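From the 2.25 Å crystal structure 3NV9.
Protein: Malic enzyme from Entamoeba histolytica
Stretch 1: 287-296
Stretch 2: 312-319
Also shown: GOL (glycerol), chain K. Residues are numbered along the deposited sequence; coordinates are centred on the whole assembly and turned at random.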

# COMPACT_ATOMS: atom_id res chain seq x y z
N SER A 287 -21.56 -41.34 9.22
CA SER A 287 -21.77 -40.68 7.93
C SER A 287 -22.52 -39.35 8.08
O SER A 287 -23.44 -39.22 8.92
CB SER A 287 -22.52 -41.61 6.97
OG SER A 287 -23.90 -41.65 7.30
N ILE A 288 -22.15 -38.38 7.23
CA ILE A 288 -22.82 -37.07 7.21
C ILE A 288 -24.32 -37.26 7.30
O ILE A 288 -24.97 -36.55 8.05
CB ILE A 288 -22.49 -36.23 5.95
CG1 ILE A 288 -21.00 -35.98 5.83
CG2 ILE A 288 -23.24 -34.90 6.01
CD1 ILE A 288 -20.55 -35.52 4.41
N ALA A 289 -24.87 -38.20 6.53
CA ALA A 289 -26.32 -38.50 6.51
C ALA A 289 -26.89 -39.00 7.86
O ALA A 289 -28.05 -38.72 8.18
CB ALA A 289 -26.65 -39.49 5.39
N GLU A 290 -26.08 -39.75 8.62
CA GLU A 290 -26.47 -40.22 9.96
C GLU A 290 -26.49 -39.00 10.87
O GLU A 290 -27.40 -38.80 11.67
CB GLU A 290 -25.50 -41.30 10.51
CG GLU A 290 -25.75 -42.77 9.94
CD GLU A 290 -24.58 -43.78 10.18
OE1 GLU A 290 -24.07 -44.38 9.20
OE2 GLU A 290 -24.17 -43.97 11.36
N ALA A 291 -25.46 -38.19 10.75
CA ALA A 291 -25.40 -36.98 11.53
C ALA A 291 -26.62 -36.06 11.28
O ALA A 291 -27.21 -35.56 12.21
CB ALA A 291 -24.11 -36.27 11.25
N CYS A 292 -27.02 -35.89 10.02
CA CYS A 292 -27.95 -34.86 9.66
C CYS A 292 -29.37 -35.08 10.11
O CYS A 292 -30.09 -34.12 10.43
CB CYS A 292 -27.90 -34.58 8.15
SG CYS A 292 -26.46 -33.63 7.69
N VAL A 293 -29.82 -36.33 10.11
CA VAL A 293 -31.21 -36.62 10.55
C VAL A 293 -31.46 -36.02 11.94
O VAL A 293 -30.63 -36.13 12.85
CB VAL A 293 -31.57 -38.15 10.40
CG1 VAL A 293 -30.34 -39.03 10.63
CG2 VAL A 293 -32.80 -38.55 11.27
N GLY A 294 -32.57 -35.31 12.05
CA GLY A 294 -32.88 -34.54 13.26
C GLY A 294 -32.02 -33.33 13.60
O GLY A 294 -32.24 -32.69 14.63
N ALA A 295 -31.03 -33.00 12.77
CA ALA A 295 -30.17 -31.86 13.09
C ALA A 295 -30.91 -30.53 12.98
O ALA A 295 -31.93 -30.40 12.24
CB ALA A 295 -28.84 -31.85 12.26
N ASP A 296 -30.39 -29.56 13.71
CA ASP A 296 -30.96 -28.22 13.73
C ASP A 296 -30.25 -27.25 12.78
O ASP A 296 -30.88 -26.44 12.11
CB ASP A 296 -30.96 -27.69 15.19
CG ASP A 296 -31.79 -28.60 16.13
OD1 ASP A 296 -31.24 -29.42 16.90
OD2 ASP A 296 -33.02 -28.52 16.06
N GLU A 312 -31.10 -34.34 0.40
CA GLU A 312 -31.57 -35.40 1.28
C GLU A 312 -31.07 -35.20 2.72
O GLU A 312 -31.79 -35.50 3.66
CB GLU A 312 -31.17 -36.79 0.74
CG GLU A 312 -29.74 -37.17 1.04
CD GLU A 312 -29.47 -38.67 0.97
OE1 GLU A 312 -30.45 -39.44 1.12
OE2 GLU A 312 -28.28 -39.08 0.77
N TRP A 313 -29.86 -34.71 2.91
CA TRP A 313 -29.40 -34.37 4.28
C TRP A 313 -30.36 -33.36 4.93
O TRP A 313 -30.75 -33.53 6.08
CB TRP A 313 -28.01 -33.76 4.25
CG TRP A 313 -26.96 -34.65 3.74
CD1 TRP A 313 -27.04 -36.02 3.55
CD2 TRP A 313 -25.63 -34.28 3.42
NE1 TRP A 313 -25.84 -36.50 3.08
CE2 TRP A 313 -24.95 -35.47 3.02
CE3 TRP A 313 -24.93 -33.07 3.41
CZ2 TRP A 313 -23.60 -35.46 2.60
CZ3 TRP A 313 -23.59 -33.06 3.01
CH2 TRP A 313 -22.94 -34.24 2.60
N ILE A 314 -30.75 -32.35 4.15
CA ILE A 314 -31.55 -31.20 4.60
C ILE A 314 -32.95 -31.68 5.00
O ILE A 314 -33.43 -31.38 6.09
CB ILE A 314 -31.56 -30.07 3.51
CG1 ILE A 314 -30.19 -29.37 3.46
CG2 ILE A 314 -32.62 -29.04 3.77
CD1 ILE A 314 -30.03 -28.31 2.35
N LYS A 315 -33.57 -32.43 4.08
CA LYS A 315 -34.87 -33.05 4.23
C LYS A 315 -34.96 -33.86 5.53
O LYS A 315 -36.00 -33.95 6.12
CB LYS A 315 -35.10 -33.94 3.00
CG LYS A 315 -36.48 -34.49 2.82
CD LYS A 315 -36.66 -35.05 1.39
CE LYS A 315 -36.41 -36.59 1.29
NZ LYS A 315 -37.62 -37.39 1.74
N SER A 316 -33.85 -34.47 5.95
CA SER A 316 -33.86 -35.31 7.15
C SER A 316 -33.68 -34.50 8.44
O SER A 316 -33.83 -35.02 9.53
CB SER A 316 -32.79 -36.39 7.06
OG SER A 316 -31.51 -35.90 7.38
N MET A 317 -33.34 -33.22 8.31
CA MET A 317 -33.15 -32.37 9.49
C MET A 317 -34.46 -32.13 10.25
O MET A 317 -35.53 -32.46 9.78
CB MET A 317 -32.49 -31.05 9.07
CG MET A 317 -31.04 -31.22 8.63
SD MET A 317 -30.18 -29.64 8.55
CE MET A 317 -31.02 -29.00 7.16
N GLY A 318 -34.36 -31.56 11.44
CA GLY A 318 -35.55 -31.26 12.26
C GLY A 318 -36.45 -30.08 11.85
O GLY A 318 -36.52 -29.66 10.68
N GLU A 319 -37.17 -29.58 12.84
CA GLU A 319 -38.09 -28.49 12.67
C GLU A 319 -37.29 -27.23 12.26
O GLU A 319 -36.31 -26.83 12.93
CB GLU A 319 -38.80 -28.32 14.01
CG GLU A 319 -39.50 -27.00 14.23
CD GLU A 319 -40.96 -27.02 13.78
OE1 GLU A 319 -41.22 -27.31 12.58
OE2 GLU A 319 -41.82 -26.72 14.65
C1 GOL K . -24.23 -38.84 2.17
O1 GOL K . -25.23 -39.75 1.72
C2 GOL K . -23.11 -39.57 2.87
O2 GOL K . -23.42 -39.64 4.22
C3 GOL K . -21.75 -38.91 2.77
O3 GOL K . -21.16 -39.24 4.03
O HOH W 1 -29.39 -37.37 6.29

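Trp313 contributes the largest share of the 498 Å² buried between the two stretches, 95 Å² by itself. Its CA-to-CB bond points sideways to stretch 1, but chi1 near -63° (m) and chi2 near -14° bring the indole against the helix 288-292. Ile288 meets it directly: its CG2 lies 3.2 Å from the centroid of the Trp313 six-membered ring and 3° off the ring normal, a CH-pi contact over the face. Its CD1 also approaches Trp313 CH2 to 3.3 Å. With chi1 in m and chi2 in t, the branched isoleucine therefore meets the ring with both a methyl branch and its chain end. One turn later, Cys292 points toward stretch 2; its SG sits 3.8 Å from Trp313 CB and 4.7 Å from the centroid of the five-membered ring, 38° off the normal, oblique. Ala289 CB, 3.9 Å from Trp313 NE1, completes the helix's contact with the indole through a small methyl. A glycerol, probably from the crystallisation liquor, lies at the ring edge, near its plane. It accepts a hydrogen bond from Ala289 N to its O2 (3.1 Å) and donates a weak one from its O1 to Glu312 OE2 (3.3 Å), so it touches both stretches.

Ser316, covering 55 Å², works mainly through polar atoms. Its OG, with chi1 at 80° (p), donates to Trp313 O at 2.8 Å, tying the side chain back to the backbone of its own stretch. The same OG accepts from a water that also donates to Ala289 O (2.7 Å), a bridge between the stretches. Val293 N is 3.2 Å from Ser316 OG, but the angle is too poor for a hydrogen bond. The carbonyl does better: Gly294 N donates to Ser316 O at 2.8 Å and 157°, and Val293 CA approaches that oxygen to 3.2 Å in a CA-H...O contact.

The Gly294 N donor belongs to a type II turn from Cys292 to Ala295, closed by Ala295 N to Cys292 O at 2.8 Å. Gly294 has phi 68°, a value that favours glycine. At the last residue of the turn, Ala295 O accepts from Gly318 N at 2.8 Å and 163°, giving a second backbone tie.

Met317, buried and covering 54 Å², lies between these two ties in sequence. Although the end of its side chain leads away, its CB comes within 3.3 Å of Ala295 O and its CG within 3.5 Å of Cys292 O, so the first part of the flexible chain packs against the turn.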